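Local coordinates for GDSL-like Lipase/Acylhydrolase family protein (PDB 4K7J), which is a peptidoglycan O-acetylesterase of the SGNH hydrolase family, probably removing O-linked acetyl groups from the cell-wall glycan of Neisseria meningitidis, at residues V94-R98 with M214-G218; N107-T112 with G124-T129; G218-W224 with L245-E251; P288-T294 with K347-F352. All blocks are in the same frame, centred on the assembly; numbering follows the deposited sequence.

Contact 1: V94-R98 with M214-G218; sequences VKGQR and MGING. With ACT (acetate ion), chain C.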
loop_
_atom_site.group_PDB
_atom_site.type_symbol
_atom_site.label_atom_id
_atom_site.label_comp_id
_atom_site.label_asym_id
_atom_site.label_seq_id
_atom_site.Cartn_x
_atom_site.Cartn_y
_atom_site.Cartn_z
ATOM N N VAL A 94 -3.751 -8.988 11.161
ATOM C CA VAL A 94 -4.852 -9.171 10.230
ATOM C C VAL A 94 -4.719 -10.558 9.622
ATOM O O VAL A 94 -3.709 -10.868 8.978
ATOM C CB VAL A 94 -4.806 -8.138 9.087
ATOM C CG1 VAL A 94 -5.875 -8.460 8.019
ATOM C CG2 VAL A 94 -4.953 -6.726 9.619
ATOM N N LYS A 95 -5.744 -11.380 9.824
ATOM C CA LYS A 95 -5.741 -12.767 9.365
ATOM C C LYS A 95 -5.463 -12.872 7.874
ATOM O O LYS A 95 -6.126 -12.225 7.070
ATOM C CB LYS A 95 -7.083 -13.432 9.678
ATOM C CG LYS A 95 -7.227 -14.814 9.078
ATOM C CD LYS A 95 -8.314 -15.603 9.782
ATOM C CE LYS A 95 -8.412 -17.009 9.225
ATOM N NZ LYS A 95 -8.814 -16.958 7.793
ATOM N N GLY A 96 -4.467 -13.672 7.514
ATOM C CA GLY A 96 -4.164 -13.921 6.117
ATOM C C GLY A 96 -3.299 -12.857 5.479
ATOM O O GLY A 96 -2.996 -12.928 4.283
ATOM N N GLN A 97 -2.905 -11.856 6.262
ATOM C CA GLN A 97 -2.121 -10.750 5.722
ATOM C C GLN A 97 -0.919 -10.508 6.630
ATOM O O GLN A 97 -0.820 -11.100 7.701
ATOM C CB GLN A 97 -3.000 -9.493 5.539
ATOM C CG GLN A 97 -4.255 -9.791 4.699
ATOM C CD GLN A 97 -5.046 -8.558 4.227
ATOM O OE1 GLN A 97 -6.144 -8.700 3.694
ATOM N NE2 GLN A 97 -4.481 -7.360 4.401
ATOM N N ARG A 98 0.002 -9.654 6.214
ATOM C CA ARG A 98 1.289 -9.606 6.888
ATOM C C ARG A 98 1.964 -8.226 6.860
ATOM O O ARG A 98 1.963 -7.535 5.837
ATOM C CB ARG A 98 2.204 -10.678 6.277
ATOM C CG ARG A 98 3.677 -10.562 6.624
ATOM C CD ARG A 98 4.470 -11.698 5.961
ATOM N NE ARG A 98 5.896 -11.610 6.262
ATOM C CZ ARG A 98 6.793 -10.988 5.501
ATOM N NH1 ARG A 98 6.424 -10.391 4.365
ATOM N NH2 ARG A 98 8.066 -10.958 5.878
ATOM N N MET A 214 -0.903 -1.030 1.818
ATOM C CA MET A 214 -2.326 -1.099 2.121
ATOM C C MET A 214 -2.977 -2.111 1.202
ATOM O O MET A 214 -3.636 -1.737 0.228
ATOM C CB MET A 214 -3.020 0.256 1.913
ATOM C CG MET A 214 -2.646 1.318 2.900
ATOM S SD MET A 214 -3.787 2.714 2.855
ATOM C CE MET A 214 -3.221 3.532 4.340
ATOM N N GLY A 215 -2.784 -3.387 1.512
ATOM C CA GLY A 215 -3.351 -4.463 0.726
ATOM C C GLY A 215 -4.533 -5.143 1.382
ATOM O O GLY A 215 -4.644 -5.188 2.607
ATOM N N ILE A 216 -5.418 -5.681 0.544
ATOM C CA ILE A 216 -6.556 -6.464 0.997
ATOM C C ILE A 216 -6.668 -7.699 0.113
ATOM O O ILE A 216 -6.856 -7.566 -1.093
ATOM C CB ILE A 216 -7.875 -5.686 0.841
ATOM C CG1 ILE A 216 -7.929 -4.465 1.768
ATOM C CG2 ILE A 216 -9.052 -6.617 1.129
ATOM C CD1 ILE A 216 -8.299 -4.824 3.213
ATOM N N ASN A 217 -6.543 -8.887 0.700
ATOM C CA ASN A 217 -6.640 -10.133 -0.062
ATOM C C ASN A 217 -7.895 -10.163 -0.928
ATOM O O ASN A 217 -9.001 -9.940 -0.428
ATOM C CB ASN A 217 -6.633 -11.343 0.873
ATOM C CG ASN A 217 -5.262 -11.616 1.480
ATOM O OD1 ASN A 217 -4.257 -11.087 1.031
ATOM N ND2 ASN A 217 -5.224 -12.469 2.489
ATOM N N GLY A 218 -7.725 -10.408 -2.227
ATOM C CA GLY A 218 -8.866 -10.509 -3.130
ATOM C C GLY A 218 -9.436 -9.206 -3.690
ATOM O O GLY A 218 -10.333 -9.232 -4.534
HETATM C C ACT C . -5.310 -11.949 -4.730
HETATM O O ACT C . -5.637 -13.063 -4.225
HETATM O OXT ACT C . -5.735 -10.906 -4.167
HETATM C CH3 ACT C . -4.430 -11.856 -5.937
#
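The side-chain amide of Gln-97 pairs with the backbone of Gly-215 to Asn-217 much as a peptide group of a neighbouring strand would. Its NE2 gives a hydrogen bond to Gly-215 O (2.8 Å), while its OE1 takes the backbone N-H of Asn-217 at 3.0 Å in an almost straight bond (171°). Neither bond follows a lone pair: Asn-217 N stands well above the carbonyl plane of Gln-97, and NE2 above that of Gly-215. Beyond CG the glutamine chain is extended (chi2 -168°), which gives it the length to span the gap. NE2 also hydrogen-bonds Tyr-90 OH, so three bonds hold the amide, two at NE2. Strand 208-215 lies at one edge of the six-stranded mixed sheet of the SGNH alpha/beta fold, and Met-214 and Ile-216 spend their backbone bonds on the inner neighbour, strand 53-60; Gln-97 thus serves the groups that face the other way. Asn-217 answers from the opposite direction, its ND2 donating to Gly-96 O (2.9 Å) with that oxygen close to its own amide plane. Gly-96 is the third residue of a type II turn from Val-94 to Gln-97, where a positive phi suits glycine; the turn closes through Gln-97 N and Val-94 O (3.0 Å). After Asn-217, Gly-218, again with positive phi, directs its N-H to acetate OXT (2.8 Å).

Contact 2: N107-T112 with G124-T129; sequences NWQSLT and GILAHT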
loop_
_atom_site.group_PDB
_atom_site.type_symbol
_atom_site.label_atom_id
_atom_site.label_comp_id
_atom_site.label_asym_id
_atom_site.label_seq_id
_atom_site.Cartn_x
_atom_site.Cartn_y
_atom_site.Cartn_z
ATOM N N ASN A 107 -4.652 -7.046 22.437
ATOM C CA ASN A 107 -5.975 -7.668 22.440
ATOM C C ASN A 107 -6.970 -7.000 21.496
ATOM O O ASN A 107 -8.155 -7.321 21.510
ATOM C CB ASN A 107 -6.542 -7.714 23.860
ATOM C CG ASN A 107 -6.636 -6.334 24.506
ATOM O OD1 ASN A 107 -6.667 -5.311 23.824
ATOM N ND2 ASN A 107 -6.705 -6.308 25.838
ATOM N N TRP A 108 -6.491 -6.069 20.678
ATOM C CA TRP A 108 -7.347 -5.451 19.660
ATOM C C TRP A 108 -7.838 -6.490 18.638
ATOM O O TRP A 108 -7.146 -7.478 18.362
ATOM C CB TRP A 108 -6.604 -4.311 18.950
ATOM C CG TRP A 108 -6.214 -3.164 19.853
ATOM C CD1 TRP A 108 -6.427 -3.065 21.202
ATOM C CD2 TRP A 108 -5.534 -1.966 19.466
ATOM N NE1 TRP A 108 -5.924 -1.872 21.671
ATOM C CE2 TRP A 108 -5.365 -1.186 20.624
ATOM C CE3 TRP A 108 -5.056 -1.477 18.245
ATOM C CZ2 TRP A 108 -4.742 0.065 20.598
ATOM C CZ3 TRP A 108 -4.431 -0.248 18.222
ATOM C CH2 TRP A 108 -4.280 0.513 19.390
ATOM N N GLN A 109 -9.027 -6.277 18.080
ATOM C CA GLN A 109 -9.548 -7.195 17.063
ATOM C C GLN A 109 -9.722 -6.526 15.704
ATOM O O GLN A 109 -10.520 -5.605 15.575
ATOM C CB GLN A 109 -10.882 -7.800 17.507
ATOM C CG GLN A 109 -11.441 -8.780 16.469
ATOM C CD GLN A 109 -10.496 -9.957 16.207
ATOM O OE1 GLN A 109 -9.945 -10.552 17.146
ATOM N NE2 GLN A 109 -10.298 -10.290 14.922
ATOM N N SER A 110 -8.995 -7.000 14.691
ATOM C CA SER A 110 -9.083 -6.404 13.355
ATOM C C SER A 110 -10.338 -6.823 12.586
ATOM O O SER A 110 -10.956 -7.846 12.877
ATOM C CB SER A 110 -7.844 -6.733 12.520
ATOM O OG SER A 110 -7.761 -8.136 12.301
ATOM N N LEU A 111 -10.695 -6.003 11.606
ATOM C CA LEU A 111 -11.822 -6.245 10.718
ATOM C C LEU A 111 -11.433 -5.624 9.384
ATOM O O LEU A 111 -10.897 -4.510 9.358
ATOM C CB LEU A 111 -13.080 -5.568 11.266
ATOM C CG LEU A 111 -14.281 -5.589 10.326
ATOM C CD1 LEU A 111 -14.818 -7.001 10.257
ATOM C CD2 LEU A 111 -15.361 -4.592 10.750
ATOM N N THR A 112 -11.652 -6.333 8.275
ATOM C CA THR A 112 -11.309 -5.770 6.965
ATOM C C THR A 112 -12.484 -5.786 5.981
ATOM O O THR A 112 -13.483 -6.472 6.196
ATOM C CB THR A 112 -10.117 -6.488 6.292
ATOM O OG1 THR A 112 -10.590 -7.616 5.531
ATOM C CG2 THR A 112 -9.066 -6.908 7.304
ATOM N N GLY A 124 -9.188 0.006 4.110
ATOM C CA GLY A 124 -10.158 -1.034 4.390
ATOM C C GLY A 124 -9.885 -1.886 5.623
ATOM O O GLY A 124 -10.424 -2.987 5.746
ATOM N N ILE A 125 -9.073 -1.381 6.547
ATOM C CA ILE A 125 -8.766 -2.117 7.770
ATOM C C ILE A 125 -9.026 -1.254 8.996
ATOM O O ILE A 125 -8.630 -0.087 9.043
ATOM C CB ILE A 125 -7.294 -2.594 7.775
ATOM C CG1 ILE A 125 -7.039 -3.508 6.576
ATOM C CG2 ILE A 125 -6.931 -3.297 9.099
ATOM C CD1 ILE A 125 -5.635 -4.001 6.469
ATOM N N LEU A 126 -9.711 -1.819 9.981
ATOM C CA LEU A 126 -9.791 -1.170 11.283
ATOM C C LEU A 126 -9.627 -2.215 12.375
ATOM O O LEU A 126 -9.739 -3.418 12.111
ATOM C CB LEU A 126 -11.107 -0.388 11.444
ATOM C CG LEU A 126 -12.450 -1.131 11.401
ATOM C CD1 LEU A 126 -12.811 -1.763 12.747
ATOM C CD2 LEU A 126 -13.585 -0.213 10.937
ATOM N N ALA A 127 -9.350 -1.770 13.597
ATOM C CA ALA A 127 -9.324 -2.700 14.729
ATOM C C ALA A 127 -10.189 -2.172 15.875
ATOM O O ALA A 127 -10.115 -0.994 16.207
ATOM C CB ALA A 127 -7.914 -2.941 15.186
ATOM N N HIS A 128 -11.024 -3.030 16.458
ATOM C CA HIS A 128 -11.805 -2.645 17.634
ATOM C C HIS A 128 -10.910 -2.850 18.857
ATOM O O HIS A 128 -10.430 -3.960 19.081
ATOM C CB HIS A 128 -13.050 -3.537 17.786
ATOM C CG HIS A 128 -13.957 -3.535 16.596
ATOM N ND1 HIS A 128 -14.559 -2.387 16.119
ATOM C CD2 HIS A 128 -14.398 -4.548 15.808
ATOM C CE1 HIS A 128 -15.318 -2.693 15.080
ATOM N NE2 HIS A 128 -15.241 -3.996 14.873
ATOM N N THR A 129 -10.682 -1.804 19.642
ATOM C CA THR A 129 -9.750 -1.902 20.765
ATOM C C THR A 129 -10.426 -2.502 22.004
ATOM O O THR A 129 -9.789 -3.203 22.789
ATOM C CB THR A 129 -9.149 -0.524 21.183
ATOM O OG1 THR A 129 -10.177 0.306 21.757
ATOM C CG2 THR A 129 -8.497 0.187 20.005
HETATM O O HOH W 1 -10.999 -5.676 21.122
#
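Trp-108 and Thr-129 lie side by side and point the same way, so that the threonine methyl CG2 sits over one face of the indole, 3.6 Å from the centroid of the five-membered ring, in a CH-pi contact. With CG2 taking the face, Thr-129 OG1 is left to bond Trp-195 N and Thr-191 OG1. Thr-112 and Ile-125 are likewise aligned, Thr-112 CG2 4.0 Å from Ile-125 CG1. Between these two pairs Ser-110 and Ala-127 form a non-hydrogen-bonded antiparallel pair whose small side chains suit CA atoms only 4.0 Å apart. On the other face of the sheet Leu-126 CD1 touches Leu-111 CB at 4.1 Å and lies over one face of the His-128 ring, toward its rim, while Leu-111 CD2 approaches His-128 NE2 obliquely. His-128 ND1 bonds Asp-196. The backbones are joined by two reciprocal pairs of bonds, Gln-109 with His-128 and Leu-111 with Leu-126, the pattern of antiparallel hydrogen-bonded pairs; the strands follow one another across a long connection. Strand 109-112 is an edge strand of a five-stranded antiparallel sheet in the N-terminal region, related in sequence to galactose-binding-like domains. Strand 125-128 separates it from strand 195-203, whose Ile-197 packs against both Trp-108 and Thr-129.

Contact 3: G218-W224 with L245-E251; sequences GAQLTQW and LSYGTNE. With ACT (acetate ion), chain C.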
loop_
_atom_site.group_PDB
_atom_site.type_symbol
_atom_site.label_atom_id
_atom_site.label_comp_id
_atom_site.label_asym_id
_atom_site.label_seq_id
_atom_site.Cartn_x
_atom_site.Cartn_y
_atom_site.Cartn_z
ATOM N N GLY A 218 -7.725 -10.408 -2.227
ATOM C CA GLY A 218 -8.866 -10.509 -3.130
ATOM C C GLY A 218 -9.436 -9.206 -3.690
ATOM O O GLY A 218 -10.333 -9.232 -4.534
ATOM N N ALA A 219 -8.912 -8.065 -3.247
ATOM C CA ALA A 219 -9.534 -6.776 -3.566
ATOM C C ALA A 219 -9.362 -6.315 -5.016
ATOM O O ALA A 219 -8.415 -6.700 -5.707
ATOM C CB ALA A 219 -9.034 -5.691 -2.621
ATOM N N GLN A 220 -10.293 -5.470 -5.447
ATOM C CA GLN A 220 -10.243 -4.798 -6.743
ATOM C C GLN A 220 -10.291 -3.294 -6.484
ATOM O O GLN A 220 -10.787 -2.874 -5.438
ATOM C CB GLN A 220 -11.442 -5.205 -7.579
ATOM C CG GLN A 220 -11.477 -6.705 -7.921
ATOM C CD GLN A 220 -12.738 -7.066 -8.663
ATOM O OE1 GLN A 220 -13.167 -6.342 -9.580
ATOM N NE2 GLN A 220 -13.372 -8.158 -8.251
ATOM N N LEU A 221 -9.780 -2.489 -7.417
ATOM C CA LEU A 221 -9.696 -1.042 -7.191
ATOM C C LEU A 221 -11.047 -0.395 -6.954
ATOM O O LEU A 221 -11.168 0.496 -6.118
ATOM C CB LEU A 221 -8.979 -0.318 -8.340
ATOM C CG LEU A 221 -9.011 1.211 -8.242
ATOM C CD1 LEU A 221 -8.234 1.697 -7.029
ATOM C CD2 LEU A 221 -8.508 1.876 -9.489
ATOM N N THR A 222 -12.064 -0.844 -7.686
ATOM C CA THR A 222 -13.402 -0.275 -7.554
ATOM C C THR A 222 -13.985 -0.526 -6.171
ATOM O O THR A 222 -14.917 0.159 -5.754
ATOM C CB THR A 222 -14.383 -0.817 -8.615
ATOM O OG1 THR A 222 -14.493 -2.249 -8.501
ATOM C CG2 THR A 222 -13.910 -0.439 -10.015
ATOM N N GLN A 223 -13.430 -1.495 -5.455
ATOM C CA GLN A 223 -13.941 -1.827 -4.133
ATOM C C GLN A 223 -13.489 -0.854 -3.045
ATOM O O GLN A 223 -13.775 -1.074 -1.878
ATOM C CB GLN A 223 -13.611 -3.273 -3.756
ATOM C CG GLN A 223 -14.388 -4.274 -4.617
ATOM C CD GLN A 223 -13.900 -5.685 -4.458
ATOM O OE1 GLN A 223 -12.739 -5.910 -4.158
ATOM N NE2 GLN A 223 -14.793 -6.653 -4.655
ATOM N N TRP A 224 -12.799 0.220 -3.426
ATOM C CA TRP A 224 -12.662 1.361 -2.526
ATOM C C TRP A 224 -14.055 1.876 -2.110
ATOM O O TRP A 224 -14.207 2.529 -1.067
ATOM C CB TRP A 224 -11.866 2.492 -3.182
ATOM C CG TRP A 224 -10.377 2.238 -3.319
ATOM C CD1 TRP A 224 -9.734 1.029 -3.309
ATOM C CD2 TRP A 224 -9.361 3.233 -3.484
ATOM N NE1 TRP A 224 -8.380 1.216 -3.456
ATOM C CE2 TRP A 224 -8.129 2.560 -3.574
ATOM C CE3 TRP A 224 -9.378 4.634 -3.564
ATOM C CZ2 TRP A 224 -6.919 3.237 -3.741
ATOM C CZ3 TRP A 224 -8.179 5.303 -3.732
ATOM C CH2 TRP A 224 -6.963 4.603 -3.814
ATOM N N LEU A 245 -0.742 1.989 -7.204
ATOM C CA LEU A 245 -1.956 1.180 -7.273
ATOM C C LEU A 245 -1.606 -0.162 -7.896
ATOM O O LEU A 245 -1.133 -0.233 -9.039
ATOM C CB LEU A 245 -3.019 1.885 -8.117
ATOM C CG LEU A 245 -3.462 3.263 -7.636
ATOM C CD1 LEU A 245 -4.318 3.939 -8.703
ATOM C CD2 LEU A 245 -4.219 3.184 -6.307
ATOM N N SER A 246 -1.809 -1.233 -7.143
ATOM C CA SER A 246 -1.462 -2.564 -7.636
ATOM C C SER A 246 -2.667 -3.503 -7.561
ATOM O O SER A 246 -2.857 -4.205 -6.575
ATOM C CB SER A 246 -0.257 -3.128 -6.856
ATOM O OG SER A 246 0.082 -4.440 -7.290
ATOM N N TYR A 247 -3.491 -3.490 -8.608
ATOM C CA TYR A 247 -4.653 -4.354 -8.691
ATOM C C TYR A 247 -4.642 -5.020 -10.059
ATOM O O TYR A 247 -3.685 -4.882 -10.803
ATOM C CB TYR A 247 -5.945 -3.552 -8.517
ATOM C CG TYR A 247 -6.152 -2.905 -7.147
ATOM C CD1 TYR A 247 -6.771 -3.597 -6.113
ATOM C CD2 TYR A 247 -5.775 -1.588 -6.917
ATOM C CE1 TYR A 247 -6.987 -3.005 -4.880
ATOM C CE2 TYR A 247 -5.986 -0.978 -5.687
ATOM C CZ TYR A 247 -6.595 -1.691 -4.672
ATOM O OH TYR A 247 -6.808 -1.092 -3.449
ATOM N N GLY A 248 -5.698 -5.744 -10.397
ATOM C CA GLY A 248 -5.800 -6.291 -11.740
ATOM C C GLY A 248 -6.003 -7.784 -11.753
ATOM O O GLY A 248 -6.765 -8.303 -12.561
ATOM N N THR A 249 -5.329 -8.474 -10.840
ATOM C CA THR A 249 -5.422 -9.931 -10.773
ATOM C C THR A 249 -6.840 -10.412 -10.493
ATOM O O THR A 249 -7.340 -11.309 -11.159
ATOM C CB THR A 249 -4.456 -10.487 -9.721
ATOM O OG1 THR A 249 -3.111 -10.177 -10.108
ATOM C CG2 THR A 249 -4.602 -11.991 -9.588
ATOM N N ASN A 250 -7.502 -9.807 -9.515
ATOM C CA ASN A 250 -8.865 -10.217 -9.201
ATOM C C ASN A 250 -9.895 -9.739 -10.223
ATOM O O ASN A 250 -10.817 -10.486 -10.566
ATOM C CB ASN A 250 -9.233 -9.780 -7.778
ATOM C CG ASN A 250 -8.318 -10.415 -6.734
ATOM O OD1 ASN A 250 -8.319 -11.624 -6.565
ATOM N ND2 ASN A 250 -7.521 -9.598 -6.051
ATOM N N GLU A 251 -9.745 -8.503 -10.703
ATOM C CA GLU A 251 -10.603 -8.017 -11.782
ATOM C C GLU A 251 -10.554 -9.038 -12.923
ATOM O O GLU A 251 -11.577 -9.385 -13.504
ATOM C CB GLU A 251 -10.135 -6.642 -12.293
ATOM C CG GLU A 251 -10.390 -5.460 -11.354
ATOM C CD GLU A 251 -9.279 -5.242 -10.331
ATOM O OE1 GLU A 251 -8.534 -6.202 -10.068
ATOM O OE2 GLU A 251 -9.149 -4.108 -9.796
HETATM C C ACT C . -5.310 -11.949 -4.730
HETATM O O ACT C . -5.637 -13.063 -4.225
HETATM O OXT ACT C . -5.735 -10.906 -4.167
HETATM C CH3 ACT C . -4.430 -11.856 -5.937
HETATM O O HOH W 2 -6.742 -7.254 -7.986
HETATM O O HOH W 3 -11.252 -2.347 -10.297
#
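Leaving an extended course for a 3-10 segment at Leu-221, the chain 218-224 passes the turn after strand 242-246 without a backbone-to-backbone bond, Gln-220 CA and Tyr-247 CA being 5.9 Å apart. Side chains do the joining. Glu-251, bent at chi2 (87°), reaches back so that OE2 accepts Leu-221 N at 2.9 Å, from above the carboxylate plane, and accepts from a water that accepts Thr-222 N, so the carboxylate reaches one N-H directly and the next through water. Gln-220 slides past it the opposite way, its CB 3.4 Å from Glu-251 OE2, amide and carboxylate planes 49° apart. Asn-250 ND2 divides its hydrogens between Ala-219 O (3.1 Å) and acetate OXT (2.9 Å, nearly straight), the oxygen that also faces the Gly-218 backbone. Gly-218 and Asn-250 match block II and III residues of SGNH hydrolases, which, with the backbone N-H of the serine, form the oxyanion hole; the acetate probably reports that site. Deeper in, Tyr-247 has Leu-221 packed over one ring face, its CB 4.1 Å from the ring centroid. The tyrosine OH accepts Trp-224 NE1 (2.8 Å) in the plane of the indole, satisfying a buried N-H, while Trp-224 CZ2 rests on Leu-245 CD2 at 3.7 Å.

Contact 4: P288-T294 with K347-F352; sequences PESLKNT and KDGVHF. With ACT (acetate ion), chain C.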
loop_
_atom_site.group_PDB
_atom_site.type_symbol
_atom_site.label_atom_id
_atom_site.label_comp_id
_atom_site.label_asym_id
_atom_site.label_seq_id
_atom_site.Cartn_x
_atom_site.Cartn_y
_atom_site.Cartn_z
ATOM N N PRO A 288 0.232 -8.926 -13.144
ATOM C CA PRO A 288 1.142 -9.973 -13.619
ATOM C C PRO A 288 0.365 -10.996 -14.424
ATOM O O PRO A 288 -0.862 -10.992 -14.373
ATOM C CB PRO A 288 1.640 -10.622 -12.319
ATOM C CG PRO A 288 0.533 -10.382 -11.328
ATOM C CD PRO A 288 -0.003 -9.014 -11.687
ATOM N N GLU A 289 1.050 -11.868 -15.153
ATOM C CA GLU A 289 0.344 -12.977 -15.763
ATOM C C GLU A 289 -0.165 -13.885 -14.654
ATOM O O GLU A 289 0.557 -14.182 -13.706
ATOM C CB GLU A 289 1.225 -13.773 -16.735
ATOM C CG GLU A 289 0.473 -14.960 -17.356
ATOM C CD GLU A 289 1.216 -15.634 -18.507
ATOM O OE1 GLU A 289 2.236 -16.313 -18.261
ATOM O OE2 GLU A 289 0.764 -15.496 -19.661
ATOM N N SER A 290 -1.420 -14.299 -14.775
ATOM C CA SER A 290 -2.011 -15.316 -13.923
ATOM C C SER A 290 -2.478 -16.427 -14.835
ATOM O O SER A 290 -2.640 -16.216 -16.039
ATOM C CB SER A 290 -3.226 -14.767 -13.163
ATOM O OG SER A 290 -2.837 -13.771 -12.235
ATOM N N LEU A 291 -2.695 -17.605 -14.264
ATOM C CA LEU A 291 -3.223 -18.733 -15.014
ATOM C C LEU A 291 -4.506 -19.226 -14.376
ATOM O O LEU A 291 -4.574 -19.390 -13.160
ATOM C CB LEU A 291 -2.202 -19.870 -15.064
ATOM C CG LEU A 291 -0.856 -19.444 -15.650
ATOM C CD1 LEU A 291 0.134 -20.602 -15.657
ATOM C CD2 LEU A 291 -1.046 -18.885 -17.054
ATOM N N LYS A 292 -5.515 -19.448 -15.213
ATOM C CA LYS A 292 -6.770 -20.053 -14.798
ATOM C C LYS A 292 -6.522 -21.528 -14.525
ATOM O O LYS A 292 -7.208 -22.164 -13.725
ATOM C CB LYS A 292 -7.803 -19.903 -15.911
ATOM C CG LYS A 292 -9.198 -20.321 -15.508
ATOM C CD LYS A 292 -9.622 -19.552 -14.268
ATOM C CE LYS A 292 -11.006 -19.953 -13.786
ATOM N NZ LYS A 292 -11.427 -19.102 -12.639
ATOM N N ASN A 293 -5.523 -22.069 -15.207
ATOM C CA ASN A 293 -5.133 -23.453 -15.014
ATOM C C ASN A 293 -3.699 -23.623 -15.505
ATOM O O ASN A 293 -3.313 -23.037 -16.510
ATOM C CB ASN A 293 -6.111 -24.381 -15.734
ATOM C CG ASN A 293 -5.459 -25.173 -16.824
ATOM O OD1 ASN A 293 -4.994 -26.283 -16.592
ATOM N ND2 ASN A 293 -5.418 -24.613 -18.027
ATOM N N THR A 294 -2.908 -24.402 -14.777
ATOM C CA THR A 294 -1.463 -24.427 -14.998
ATOM C C THR A 294 -0.992 -25.492 -15.985
ATOM O O THR A 294 0.206 -25.726 -16.121
ATOM C CB THR A 294 -0.706 -24.596 -13.663
ATOM O OG1 THR A 294 -0.987 -25.884 -13.098
ATOM C CG2 THR A 294 -1.143 -23.519 -12.685
ATOM N N LYS A 347 2.023 -22.734 -6.612
ATOM C CA LYS A 347 1.425 -23.784 -7.435
ATOM C C LYS A 347 0.116 -23.378 -8.107
ATOM O O LYS A 347 -0.266 -23.956 -9.125
ATOM C CB LYS A 347 1.186 -25.046 -6.605
ATOM C CG LYS A 347 -0.015 -24.953 -5.671
ATOM C CD LYS A 347 -0.113 -26.170 -4.758
ATOM C CE LYS A 347 1.059 -26.232 -3.791
ATOM N NZ LYS A 347 1.049 -27.478 -2.970
ATOM N N ASP A 348 -0.582 -22.393 -7.550
ATOM C CA ASP A 348 -1.867 -22.015 -8.126
ATOM C C ASP A 348 -1.746 -21.175 -9.403
ATOM O O ASP A 348 -2.745 -20.909 -10.073
ATOM C CB ASP A 348 -2.794 -21.360 -7.084
ATOM C CG ASP A 348 -2.294 -20.004 -6.595
ATOM O OD1 ASP A 348 -1.291 -19.463 -7.124
ATOM O OD2 ASP A 348 -2.931 -19.472 -5.665
ATOM N N GLY A 349 -0.524 -20.767 -9.740
ATOM C CA GLY A 349 -0.283 -19.973 -10.939
ATOM C C GLY A 349 -0.886 -18.572 -10.885
ATOM O O GLY A 349 -1.104 -17.934 -11.921
ATOM N N VAL A 350 -1.167 -18.100 -9.674
ATOM C CA VAL A 350 -1.726 -16.770 -9.471
ATOM C C VAL A 350 -0.849 -15.993 -8.499
ATOM O O VAL A 350 -0.415 -14.874 -8.791
ATOM C CB VAL A 350 -3.153 -16.834 -8.902
ATOM C CG1 VAL A 350 -3.676 -15.423 -8.610
ATOM C CG2 VAL A 350 -4.087 -17.572 -9.873
ATOM N N HIS A 351 -0.580 -16.599 -7.346
ATOM C CA HIS A 351 0.218 -15.949 -6.306
ATOM C C HIS A 351 1.691 -16.305 -6.452
ATOM O O HIS A 351 2.035 -17.269 -7.121
ATOM C CB HIS A 351 -0.321 -16.297 -4.910
ATOM C CG HIS A 351 -1.770 -15.953 -4.736
ATOM N ND1 HIS A 351 -2.782 -16.872 -4.920
ATOM C CD2 HIS A 351 -2.378 -14.781 -4.436
ATOM C CE1 HIS A 351 -3.949 -16.284 -4.726
ATOM N NE2 HIS A 351 -3.734 -15.016 -4.430
ATOM N N PHE A 352 2.564 -15.505 -5.853
ATOM C CA PHE A 352 3.986 -15.769 -5.961
ATOM C C PHE A 352 4.544 -16.280 -4.642
ATOM O O PHE A 352 3.877 -16.247 -3.600
ATOM C CB PHE A 352 4.740 -14.513 -6.416
ATOM C CG PHE A 352 4.373 -14.042 -7.800
ATOM C CD1 PHE A 352 3.210 -13.305 -8.018
ATOM C CD2 PHE A 352 5.203 -14.315 -8.884
ATOM C CE1 PHE A 352 2.862 -12.851 -9.312
ATOM C CE2 PHE A 352 4.873 -13.868 -10.172
ATOM C CZ PHE A 352 3.700 -13.131 -10.387
HETATM C C ACT C . -5.310 -11.949 -4.730
HETATM O O ACT C . -5.637 -13.063 -4.225
HETATM O OXT ACT C . -5.735 -10.906 -4.167
HETATM C CH3 ACT C . -4.430 -11.856 -5.937
HETATM O O HOH W 4 -0.464 -13.619 -11.146
HETATM O O HOH W 5 0.595 -26.258 -10.809
#
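Two irregular loops meet through a single direct hydrogen bond, Leu-291 N to Gly-349 O (2.9 Å), with Ser-290 CA contacting the same oxygen. Residues 348-351 read Asp-Gly-Val-His, the DxxH block V of SGNH hydrolases, whose aspartate and histidine are probably members of the catalytic triad here. Asp-348 OD1 accepts Val-350 N in an Asx turn and His-351 N as well, completing an Asx motif, both from the same carboxylate face. OD2 takes His-351 ND1 at 2.7 Å through its syn lone pair, in the imidazole plane, which fixes the ring's rotation and leaves NE2 directed at acetate O (2.7 Å). Val-350 CG1 lies over the centre of one imidazole face. Gly-349, at positive phi, suits its place because the Thr-294 methyl CG2 comes within 4.0 Å of its CA. Thr-294 OG1, placed between the backbone N and the carbonyl carbon (chi1 66°), meets a water that donates to Lys-347 O. Phe-352 presents its ring edge to Pro-288, CZ 3.8 Å from CB, apolar against apolar. A second water completes the join, donating to Glu-289 O (2.8 Å) and Val-350 O (2.7 Å) while accepting from Ser-290 OG (2.6 Å).

Contacts 1, 3 and 4 converge on one acetate, which is also bonded by Ser-62 N, the backbone of the probable nucleophile of this SGNH site. Contacts 1 and 3 share Gly-218, so the loop held by Gln-97 leads directly into the probable oxyanion hole. Contact 4 brings His-351 to acetate O, while contacts 1 and 3 meet its OXT. Contacts 3 and 4, 16 Å apart between centres, touch where Thr-249 CG2 meets Val-350 CG1 at 3.7 Å. Contact 2 is remote, about 30 Å from contact 4 between centres, yet it packs on contact 1 through Val-94 CG1 on Thr-112 CG2 (3.6 Å), and reaches the hydrolase fold through Ile-216 CD1 on Ile-125 CG1 (3.8 Å).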